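Local coordinates for protein hexameric cytochrome (Silicibacter pomeroyi, PDB 2OYY) that binds heme b through an axial tyrosine ligand to the iron and assembles as a hexamer, its biological function being unknown, at residues Thr41-Ala44 with Val45-Asp49. Sequence-based numbering, arbitrary orientation.
With HEM (protoporphyrin IX containing Fe), chain J.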
ATOM      1  N   THR A  41       1.823 -24.273 -11.982  1.00  3.97           N
ATOM      2  CA  THR A  41       2.900 -23.831 -12.851  1.00  3.77           C
ATOM      3  C   THR A  41       3.463 -22.481 -12.403  1.00  3.22           C
ATOM      4  O   THR A  41       4.652 -22.230 -12.559  1.00  3.54           O
ATOM      5  CB  THR A  41       2.466 -23.791 -14.347  1.00  3.91           C
ATOM      6  OG1 THR A  41       2.113 -25.111 -14.779  1.00  3.85           O
ATOM      7  CG2 THR A  41       3.608 -23.273 -15.238  1.00  4.07           C
ATOM      8  N   LEU A  42       2.616 -21.622 -11.844  1.00  2.55           N
ATOM      9  CA  LEU A  42       3.057 -20.291 -11.451  1.00  2.00           C
ATOM     10  C   LEU A  42       3.749 -20.365 -10.116  1.00  2.00           C
ATOM     11  O   LEU A  42       4.628 -19.559  -9.820  1.00  2.00           O
ATOM     12  CB  LEU A  42       1.886 -19.321 -11.363  1.00  2.15           C
ATOM     13  CG  LEU A  42       0.990 -19.105 -12.588  1.00  2.00           C
ATOM     14  CD1 LEU A  42       0.143 -17.927 -12.324  1.00  2.00           C
ATOM     15  CD2 LEU A  42       1.817 -18.887 -13.862  1.00  2.15           C
ATOM     16  N   ARG A  43       3.339 -21.340  -9.309  1.00  2.00           N
ATOM     17  CA  ARG A  43       3.962 -21.579  -8.019  1.00  2.00           C
ATOM     18  C   ARG A  43       5.434 -21.880  -8.213  1.00  2.00           C
ATOM     19  O   ARG A  43       6.288 -21.279  -7.555  1.00  2.00           O
ATOM     20  CB  ARG A  43       3.251 -22.716  -7.268  1.00  2.00           C
ATOM     21  CG  ARG A  43       4.012 -23.288  -6.084  1.00  2.00           C
ATOM     22  CD  ARG A  43       4.232 -22.252  -4.990  1.00  2.00           C
ATOM     23  NE  ARG A  43       4.859 -22.856  -3.813  1.00  2.00           N
ATOM     24  CZ  ARG A  43       5.054 -22.241  -2.657  1.00  2.00           C
ATOM     25  NH1 ARG A  43       4.686 -20.991  -2.472  1.00  2.00           N
ATOM     26  NH2 ARG A  43       5.627 -22.891  -1.673  1.00  2.14           N
ATOM     27  N   ALA A  44       5.725 -22.805  -9.128  1.00  2.00           N
ATOM     28  CA  ALA A  44       7.111 -23.168  -9.434  1.00  2.00           C
ATOM     29  C   ALA A  44       7.942 -21.915  -9.754  1.00  2.00           C
ATOM     30  O   ALA A  44       9.131 -21.855  -9.468  1.00  2.00           O
ATOM     31  CB  ALA A  44       7.158 -24.184 -10.580  1.00  2.00           C
ATOM     32  N   VAL A  45       7.282 -20.906 -10.308  1.00  2.00           N
ATOM     33  CA  VAL A  45       7.912 -19.637 -10.685  1.00  2.00           C
ATOM     34  C   VAL A  45       8.129 -18.632  -9.524  1.00  2.00           C
ATOM     35  O   VAL A  45       9.257 -18.182  -9.306  1.00  2.61           O
ATOM     36  CB  VAL A  45       7.130 -18.961 -11.840  1.00  2.00           C
ATOM     37  CG1 VAL A  45       7.636 -17.550 -12.085  1.00  2.00           C
ATOM     38  CG2 VAL A  45       7.210 -19.815 -13.140  1.00  2.00           C
ATOM     39  N   TYR A  46       7.074 -18.272  -8.794  1.00  2.00           N
ATOM     40  CA  TYR A  46       7.179 -17.253  -7.733  1.00  2.00           C
ATOM     41  C   TYR A  46       7.772 -17.762  -6.407  1.00  2.47           C
ATOM     42  O   TYR A  46       8.221 -16.951  -5.574  1.00  3.18           O
ATOM     43  CB  TYR A  46       5.818 -16.586  -7.465  1.00  2.00           C
ATOM     44  CG  TYR A  46       4.995 -17.288  -6.412  1.00  2.00           C
ATOM     45  CD1 TYR A  46       4.143 -18.336  -6.760  1.00  2.00           C
ATOM     46  CD2 TYR A  46       5.067 -16.918  -5.057  1.00  2.00           C
ATOM     47  CE1 TYR A  46       3.373 -18.997  -5.792  1.00  2.24           C
ATOM     48  CE2 TYR A  46       4.309 -17.585  -4.081  1.00  2.00           C
ATOM     49  CZ  TYR A  46       3.465 -18.619  -4.459  1.00  2.00           C
ATOM     50  OH  TYR A  46       2.711 -19.297  -3.534  1.00  2.00           O
ATOM     51  N   GLU A  47       7.749 -19.080  -6.176  1.00  2.75           N
ATOM     52  CA  GLU A  47       8.226 -19.631  -4.899  1.00  2.77           C
ATOM     53  C   GLU A  47       9.724 -19.403  -4.741  1.00  3.08           C
ATOM     54  O   GLU A  47      10.265 -19.528  -3.637  1.00  3.71           O
ATOM     55  CB  GLU A  47       7.892 -21.120  -4.773  1.00  2.68           C
ATOM     56  CG  GLU A  47       9.036 -22.078  -5.101  1.00  3.35           C
ATOM     57  CD  GLU A  47       8.555 -23.481  -5.408  1.00  3.79           C
ATOM     58  OE1 GLU A  47       8.025 -24.155  -4.502  1.00  2.16           O
ATOM     59  OE2 GLU A  47       8.710 -23.902  -6.572  1.00  5.11           O
ATOM     60  N   LYS A  48      10.371 -19.053  -5.852  1.00  3.03           N
ATOM     61  CA  LYS A  48      11.811 -18.868  -5.911  1.00  3.32           C
ATOM     62  C   LYS A  48      12.185 -17.470  -6.427  1.00  2.91           C
ATOM     63  O   LYS A  48      13.327 -17.248  -6.837  1.00  2.67           O
ATOM     64  CB  LYS A  48      12.452 -19.964  -6.785  1.00  3.71           C
ATOM     65  CG  LYS A  48      12.204 -19.819  -8.284  1.00  5.45           C
ATOM     66  CD  LYS A  48      12.667 -21.042  -9.087  1.00  8.26           C
ATOM     67  CE  LYS A  48      11.861 -22.291  -8.698  1.00 10.85           C
ATOM     68  NZ  LYS A  48      12.132 -23.509  -9.539  1.00 11.22           N
ATOM     69  N   ASP A  49      11.217 -16.547  -6.406  1.00  2.21           N
ATOM     70  CA  ASP A  49      11.406 -15.154  -6.851  1.00  2.00           C
ATOM     71  C   ASP A  49      11.371 -14.274  -5.611  1.00  2.00           C
ATOM     72  O   ASP A  49      10.330 -14.131  -4.958  1.00  2.00           O
ATOM     73  CB  ASP A  49      10.309 -14.738  -7.868  1.00  2.00           C
ATOM     74  CG  ASP A  49      10.459 -13.289  -8.388  1.00  2.21           C
ATOM     75  OD1 ASP A  49      10.647 -12.340  -7.578  1.00  2.63           O
ATOM     76  OD2 ASP A  49      10.356 -13.088  -9.625  1.00  2.00           O
TER
HETATM   77  CHA HEM J 201       1.475 -22.650  -1.525  1.00  2.00           C
HETATM   78  CHB HEM J 201       0.955 -18.290   0.399  1.00  2.00           C
HETATM   79  CHC HEM J 201       0.088 -16.455  -3.978  1.00  2.00           C
HETATM   80  CHD HEM J 201       0.090 -20.914  -5.866  1.00  2.00           C
HETATM   81  C1A HEM J 201       1.431 -21.635  -0.613  1.00  2.00           C
HETATM   82  C2A HEM J 201       1.680 -21.765   0.811  1.00  2.00           C
HETATM   83  C3A HEM J 201       1.537 -20.549   1.351  1.00  2.00           C
HETATM   84  C4A HEM J 201       1.191 -19.631   0.277  1.00  2.00           C
HETATM   85  CMA HEM J 201       1.703 -20.158   2.838  1.00  2.00           C
HETATM   86  CAA HEM J 201       2.052 -23.084   1.533  1.00  2.00           C
HETATM   87  CBA HEM J 201       3.527 -23.433   1.271  1.00  2.81           C
HETATM   88  CGA HEM J 201       3.909 -24.731   1.953  1.00  4.36           C
HETATM   89  O1A HEM J 201       3.521 -24.962   3.127  1.00  5.19           O
HETATM   90  O2A HEM J 201       4.606 -25.554   1.319  1.00  4.54           O
HETATM   91  C1B HEM J 201       0.658 -17.418  -0.621  1.00  2.00           C
HETATM   92  C2B HEM J 201       0.366 -16.017  -0.444  1.00  2.00           C
HETATM   93  C3B HEM J 201       0.127 -15.496  -1.657  1.00  2.00           C
HETATM   94  C4B HEM J 201       0.256 -16.565  -2.625  1.00  2.00           C
HETATM   95  CMB HEM J 201       0.343 -15.292   0.924  1.00  2.00           C
HETATM   96  CAB HEM J 201      -0.224 -14.025  -1.982  1.00  2.00           C
HETATM   97  CBB HEM J 201      -1.434 -13.704  -2.451  1.00  2.00           C
HETATM   98  C1C HEM J 201       0.036 -17.506  -4.868  1.00  2.00           C
HETATM   99  C2C HEM J 201      -0.159 -17.382  -6.290  1.00  2.00           C
HETATM  100  C3C HEM J 201      -0.165 -18.610  -6.821  1.00  2.00           C
HETATM  101  C4C HEM J 201       0.027 -19.552  -5.740  1.00  2.00           C
HETATM  102  CMC HEM J 201      -0.325 -16.032  -7.018  1.00  2.00           C
HETATM  103  CAC HEM J 201      -0.311 -18.998  -8.302  1.00  2.00           C
HETATM  104  CBC HEM J 201      -1.442 -18.802  -8.957  1.00  2.00           C
HETATM  105  C1D HEM J 201       0.455 -21.789  -4.868  1.00  2.00           C
HETATM  106  C2D HEM J 201       0.528 -23.223  -5.026  1.00  2.00           C
HETATM  107  C3D HEM J 201       0.946 -23.744  -3.681  1.00  2.00           C
HETATM  108  C4D HEM J 201       1.100 -22.589  -2.838  1.00  2.00           C
HETATM  109  CMD HEM J 201       0.240 -24.082  -6.265  1.00  2.00           C
HETATM  110  CAD HEM J 201       1.187 -25.224  -3.326  1.00  4.69           C
HETATM  111  CBD HEM J 201       2.677 -25.421  -3.600  1.00  9.48           C
HETATM  112  CGD HEM J 201       3.132 -26.822  -3.320  1.00 12.52           C
HETATM  113  O1D HEM J 201       2.699 -27.718  -4.096  1.00 14.38           O
HETATM  114  O2D HEM J 201       3.922 -27.015  -2.346  1.00 13.11           O
HETATM  115  NA  HEM J 201       1.143 -20.320  -0.904  1.00  2.00           N
HETATM  116  NB  HEM J 201       0.584 -17.720  -1.966  1.00  2.00           N
HETATM  117  NC  HEM J 201       0.150 -18.851  -4.558  1.00  2.00           N
HETATM  118  ND  HEM J 201       0.803 -21.448  -3.561  1.00  2.00           N
HETATM  119 FE   HEM J 201       0.870 -19.529  -2.733  1.00  2.00          FE
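Arg43 reaches the phenol of Tyr46, three residues on, with its NH1, which donates a hydrogen bond of 2.8 Å to Tyr46 OH. The bond is bent, 140° at the hydrogen, and the oxygen lies somewhat out of the guanidinium plane. Tyr46 OH also binds the heme iron at 2.0 Å, so this axial ligand is gripped by the metal and by Arg43, a second-shell residue. The arginine chain runs alongside the tyrosine ring, over pyrrole D: CG stands opposite the main-chain N (chi1 165°) and, like CB, lies close to HEM C2D, before the chain bends at chi2. Its guanidinium is sandwiched: HEM CHA sits 3.7 Å above the centre of one face, while Glu47 CB covers the opposite face nearer the rim. Towards the C-terminal part of helix 36-46, Tyr46 N and Glu47 N bond back to Leu42 O and Arg43 O, and a type I turn from Tyr46 to Asp49 leads into helix 50-70. Val45 CG2 packs 3.6 Å from Thr41 O, and Glu47 OE2 lies 3.4 Å from Ala44 CA. Glu47 OE1 stands 3.5 Å from Arg43 NE, well out of the guanidinium plane, a salt bridge without a directed N-H. Arg43 NH2 is held by Thr32 O of a neighbouring subunit, so the side chain links heme ligand and hexamer interface. With an alanine here, Tyr46 OH would probably lose this donor and Glu47 this nearby positive charge, and the phenol is likely to be held less firmly. On the porphyrin's vinyl edge, Leu42 CB packs 3.8 Å from HEM CAC.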